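Local coordinates for protein beta-1,3-glucanosyltransferase (PDB 4WTP) that is a carbohydrate-active enzyme of glycosyl hydrolase family 17, built as a beta/alpha barrel, at residues 241-246 against 287-292; 261-266 against 279-284. One frame throughout, in Å; residues are numbered along the deposited sequence. Where two conformers were deposited one is given.

Contact 1 of 2, residues 241-246 against 287-292; sequences ENENKY and NTKPGI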
# COMPACT_ATOMS: atom_id res chain seq x y z
N GLU A 241 -11.64 19.11 -2.17
CA GLU A 241 -11.31 19.47 -3.54
C GLU A 241 -9.87 19.04 -3.84
O GLU A 241 -9.57 18.60 -4.95
CB GLU A 241 -11.48 20.98 -3.77
CG GLU A 241 -10.24 21.84 -3.58
CD GLU A 241 -10.39 23.30 -4.05
OE1 GLU A 241 -9.85 23.67 -5.12
OE2 GLU A 241 -11.06 24.10 -3.34
N ASN A 242 -8.98 19.18 -2.85
CA ASN A 242 -7.56 18.82 -3.05
C ASN A 242 -7.38 17.32 -3.09
O ASN A 242 -6.60 16.82 -3.90
CB ASN A 242 -6.63 19.50 -2.04
CG ASN A 242 -6.46 20.97 -2.33
OD1 ASN A 242 -6.95 21.50 -3.34
ND2 ASN A 242 -5.74 21.64 -1.44
N GLU A 243 -8.08 16.56 -2.22
CA GLU A 243 -7.99 15.11 -2.32
C GLU A 243 -8.50 14.67 -3.71
O GLU A 243 -7.92 13.80 -4.33
CB GLU A 243 -8.74 14.38 -1.21
CG GLU A 243 -8.55 12.87 -1.35
CD GLU A 243 -9.30 12.02 -0.35
OE1 GLU A 243 -10.15 12.51 0.42
OE2 GLU A 243 -9.04 10.79 -0.38
N ASN A 244 -9.62 15.22 -4.16
CA ASN A 244 -10.19 14.91 -5.48
C ASN A 244 -9.20 15.20 -6.60
O ASN A 244 -8.99 14.36 -7.47
CB ASN A 244 -11.47 15.72 -5.67
CG ASN A 244 -12.32 15.20 -6.82
OD1 ASN A 244 -12.56 14.01 -6.92
ND2 ASN A 244 -12.77 16.11 -7.66
N LYS A 245 -8.56 16.37 -6.54
CA LYS A 245 -7.57 16.73 -7.55
C LYS A 245 -6.37 15.76 -7.52
O LYS A 245 -5.91 15.31 -8.58
CB LYS A 245 -7.12 18.17 -7.36
CG LYS A 245 -5.96 18.54 -8.26
CD LYS A 245 -5.69 20.03 -8.30
CE LYS A 245 -4.43 20.34 -9.10
NZ LYS A 245 -4.30 19.68 -10.44
N TYR A 246 -5.87 15.46 -6.32
CA TYR A 246 -4.70 14.59 -6.20
C TYR A 246 -5.03 13.21 -6.74
O TYR A 246 -4.27 12.63 -7.51
CB TYR A 246 -4.26 14.47 -4.73
CG TYR A 246 -2.89 13.80 -4.61
CD1 TYR A 246 -1.76 14.42 -5.11
CD2 TYR A 246 -2.76 12.54 -4.04
CE1 TYR A 246 -0.50 13.83 -5.00
CE2 TYR A 246 -1.51 11.93 -3.91
CZ TYR A 246 -0.40 12.57 -4.42
OH TYR A 246 0.86 12.01 -4.33
N ASN A 287 -19.60 4.99 3.24
CA ASN A 287 -20.29 5.80 2.26
C ASN A 287 -19.31 6.67 1.47
O ASN A 287 -18.18 6.92 1.91
CB ASN A 287 -21.31 6.68 2.99
CG ASN A 287 -22.48 5.89 3.53
OD1 ASN A 287 -22.98 4.99 2.86
ND2 ASN A 287 -22.90 6.19 4.75
N THR A 288 -19.77 7.17 0.33
CA THR A 288 -18.92 8.01 -0.51
C THR A 288 -18.73 9.38 0.13
O THR A 288 -19.59 9.89 0.86
CB THR A 288 -19.47 8.17 -1.93
OG1 THR A 288 -20.82 8.63 -1.85
CG2 THR A 288 -19.43 6.84 -2.67
N LYS A 289 -17.56 9.97 -0.11
CA LYS A 289 -17.24 11.32 0.37
C LYS A 289 -17.76 12.32 -0.64
O LYS A 289 -17.35 12.30 -1.80
CB LYS A 289 -15.71 11.49 0.58
CG LYS A 289 -15.21 10.55 1.67
CD LYS A 289 -13.72 10.44 1.76
CE LYS A 289 -13.11 11.63 2.40
NZ LYS A 289 -11.70 11.40 2.89
N PRO A 290 -18.69 13.20 -0.24
CA PRO A 290 -19.20 14.20 -1.21
C PRO A 290 -18.05 15.09 -1.69
O PRO A 290 -17.27 15.58 -0.87
CB PRO A 290 -20.23 15.00 -0.42
CG PRO A 290 -20.03 14.62 1.01
CD PRO A 290 -19.35 13.30 1.08
N GLY A 291 -17.95 15.27 -3.01
CA GLY A 291 -16.89 16.06 -3.60
C GLY A 291 -15.77 15.20 -4.12
O GLY A 291 -14.89 15.71 -4.79
N ILE A 292 -15.80 13.90 -3.84
CA ILE A 292 -14.87 12.97 -4.50
C ILE A 292 -15.54 12.33 -5.70
O ILE A 292 -16.62 11.74 -5.58
CB ILE A 292 -14.36 11.87 -3.56
CG1 ILE A 292 -13.64 12.53 -2.38
CG2 ILE A 292 -13.44 10.90 -4.31
CD1 ILE A 292 -12.31 13.21 -2.71
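The backbones of Asn244 and Ile292 come closest, CA to CA 5.2 Å, where one side of helix 240-256 meets a type II beta turn running from Lys289 to Ile292. The turn is closed by a bond from Ile292 N to Lys289 O. Gly291, with positive phi, takes the turn position that suits glycine. Its carbonyl oxygen rests over the flat face of the Asn244 carboxamide, Gly291 O to Asn244 CG 3.3 Å. This is a packing contact. Asn244 OD1 lies beside Ile292 CA and accepts a hydrogen bond from Thr293 N. Ile292 turns its CD1 methyl back to the helix. Ile292 CD1 lies 3.7 Å from Asn244 N and 4.0 Å from Asn244 CB. The Ile292 side chain also touches the extended Glu243 chain and crosses it at about a right angle. Glu243 holds CG opposite its own backbone N (chi1 -178°), and the extended chain carries the carboxylate to Lys289. In the modelled conformer of Lys289, one of two, Lys289 NZ makes a salt bridge of 3.1 Å to Glu243 OE1, on the syn lone pair. That ammonium group also forms a salt bridge with Asp268 and hydrogen bonds with Gly280 O and Ser228 OG. On its other flank the same helix packs against helix 196-212, through Asn242, Lys245 and Tyr246. The turn belongs to the long loop region after strand 262-263.

Contact 2 of 2, residues 261-266 against 279-284; sequences LLYFSA and FGVLGS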
# COMPACT_ATOMS: atom_id res chain seq x y z
N LEU A 261 -0.07 1.23 -9.18
CA LEU A 261 -0.24 2.04 -7.99
C LEU A 261 -1.26 1.44 -7.02
O LEU A 261 -2.37 1.08 -7.43
CB LEU A 261 -0.74 3.44 -8.39
CG LEU A 261 -1.37 4.29 -7.29
CD1 LEU A 261 -0.30 4.70 -6.32
CD2 LEU A 261 -2.08 5.50 -7.90
N LEU A 262 -0.89 1.37 -5.74
CA LEU A 262 -1.86 1.06 -4.67
C LEU A 262 -2.19 2.39 -4.00
O LEU A 262 -1.31 3.00 -3.35
CB LEU A 262 -1.24 0.10 -3.65
CG LEU A 262 -0.81 -1.25 -4.23
CD1 LEU A 262 -0.10 -2.07 -3.14
CD2 LEU A 262 -2.00 -1.99 -4.86
N TYR A 263 -3.42 2.84 -4.17
CA TYR A 263 -3.80 4.15 -3.64
C TYR A 263 -4.04 4.09 -2.13
O TYR A 263 -4.54 3.09 -1.62
CB TYR A 263 -5.05 4.67 -4.38
CG TYR A 263 -5.29 6.13 -4.08
CD1 TYR A 263 -4.56 7.13 -4.74
CD2 TYR A 263 -6.16 6.51 -3.07
CE1 TYR A 263 -4.72 8.46 -4.41
CE2 TYR A 263 -6.32 7.84 -2.73
CZ TYR A 263 -5.59 8.80 -3.40
OH TYR A 263 -5.69 10.13 -3.04
N PHE A 264 -3.67 5.15 -1.42
CA PHE A 264 -3.84 5.20 0.05
C PHE A 264 -4.90 6.25 0.39
O PHE A 264 -4.66 7.44 0.15
CB PHE A 264 -2.51 5.59 0.72
CG PHE A 264 -2.54 5.48 2.21
CD1 PHE A 264 -2.96 6.57 3.00
CD2 PHE A 264 -2.25 4.27 2.83
CE1 PHE A 264 -3.03 6.45 4.38
CE2 PHE A 264 -2.33 4.15 4.21
CZ PHE A 264 -2.73 5.23 4.99
N SER A 265 -6.05 5.87 0.92
CA SER A 265 -6.40 4.50 1.31
C SER A 265 -7.88 4.30 1.00
O SER A 265 -8.56 5.21 0.52
CB SER A 265 -6.16 4.30 2.82
OG SER A 265 -6.99 5.15 3.60
N ALA A 266 -8.39 3.09 1.27
CA ALA A 266 -9.77 2.78 0.97
C ALA A 266 -10.77 3.65 1.75
O ALA A 266 -11.66 4.28 1.16
CB ALA A 266 -10.04 1.29 1.22
N PHE A 279 -7.67 10.22 4.94
CA PHE A 279 -7.04 9.75 3.68
C PHE A 279 -7.91 8.81 2.85
O PHE A 279 -7.51 8.41 1.76
CB PHE A 279 -5.69 9.08 3.97
CG PHE A 279 -4.55 10.04 4.14
CD1 PHE A 279 -3.83 10.45 3.05
CD2 PHE A 279 -4.28 10.59 5.39
CE1 PHE A 279 -2.76 11.33 3.20
CE2 PHE A 279 -3.22 11.48 5.55
CZ PHE A 279 -2.47 11.88 4.46
N GLY A 280 -9.10 8.45 3.32
CA GLY A 280 -9.90 7.52 2.54
C GLY A 280 -10.39 8.12 1.24
O GLY A 280 -10.64 9.33 1.14
N VAL A 281 -10.57 7.24 0.26
CA VAL A 281 -11.36 7.54 -0.94
C VAL A 281 -12.84 7.59 -0.56
O VAL A 281 -13.59 8.40 -1.09
CB VAL A 281 -11.09 6.50 -2.05
CG1 VAL A 281 -12.02 6.73 -3.22
CG2 VAL A 281 -9.63 6.55 -2.50
N LEU A 282 -13.21 6.68 0.34
CA LEU A 282 -14.56 6.62 0.91
C LEU A 282 -14.52 6.94 2.41
O LEU A 282 -13.45 6.95 3.04
CB LEU A 282 -15.21 5.26 0.64
CG LEU A 282 -15.51 5.00 -0.85
CD1 LEU A 282 -14.52 4.04 -1.48
CD2 LEU A 282 -16.93 4.59 -1.11
N GLY A 283 -15.69 7.20 2.97
CA GLY A 283 -15.79 7.57 4.37
C GLY A 283 -15.57 6.40 5.34
O GLY A 283 -15.56 5.24 4.94
N SER A 284 -15.38 6.71 6.62
CA SER A 284 -15.18 5.68 7.64
C SER A 284 -16.39 4.76 7.78
O SER A 284 -16.25 3.61 8.18
CB SER A 284 -14.89 6.29 9.01
OG SER A 284 -15.99 7.04 9.48
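Ser265 and Gly280 sit opposite each other, and three backbone hydrogen bonds join the two segments around them. Ser265 N donates to Phe279 O at 3.0 Å, approaching from above the carbonyl plane. Val281 N donates to Ser265 O at 2.9 Å, nearly in line with the C=O bond. Gly280 CA makes a CA-H...O contact with Ser265 O at 3.3 Å. Leu282 N completes the set with Ala266 O, again at 3.0 Å. Polar groups next to these are met from outside: Gly280 N binds Asp268 OD1, and Ser265 OG has a weak bond to Phe267 O. The side chains fill in around this network. Phe264 holds CG opposite its backbone N (chi1 -172°), which brings its ring beside Phe279. The edge of the Phe264 ring faces the Phe279 ring in an offset edge-to-face pair, centroids 5.7 Å apart and planes at 67°. Ser265 CB covers the centre of one face of the Phe264 ring. Val281 CG2 lies against the Tyr263 ring, 3.5 Å from Tyr263 CD2. The peptide before Ser265 is cis. Backbone bonds from 261-266 reach Gly39 and Asn41 on one side and Ile221 and Thr224 on the other. That joins the eighth strand to the first and the seventh, closing the beta/alpha barrel. A non-proline cis peptide following the eighth barrel strand is a familiar feature of clan GH-A enzymes, to which family 17 belongs.

In the fold
The chain first builds seven barrel strands and then enters helix 240-256, whose first turns supply the early half of contact 1. Strand 262-263 follows and leads into contact 2, which closes a short loop of 12 residues without helix or strand. The chain then runs on to 287-292 and returns to the helix, closing a wider loop of 40 residues. Contact 2 therefore lies within contact 1 along the sequence. Their centres are 10 Å apart, and Lys289 of contact 1 joins the two by reaching the 279-284 segment. Together they tie the last barrel strand, the helix before it and the C-terminal loops into one unit.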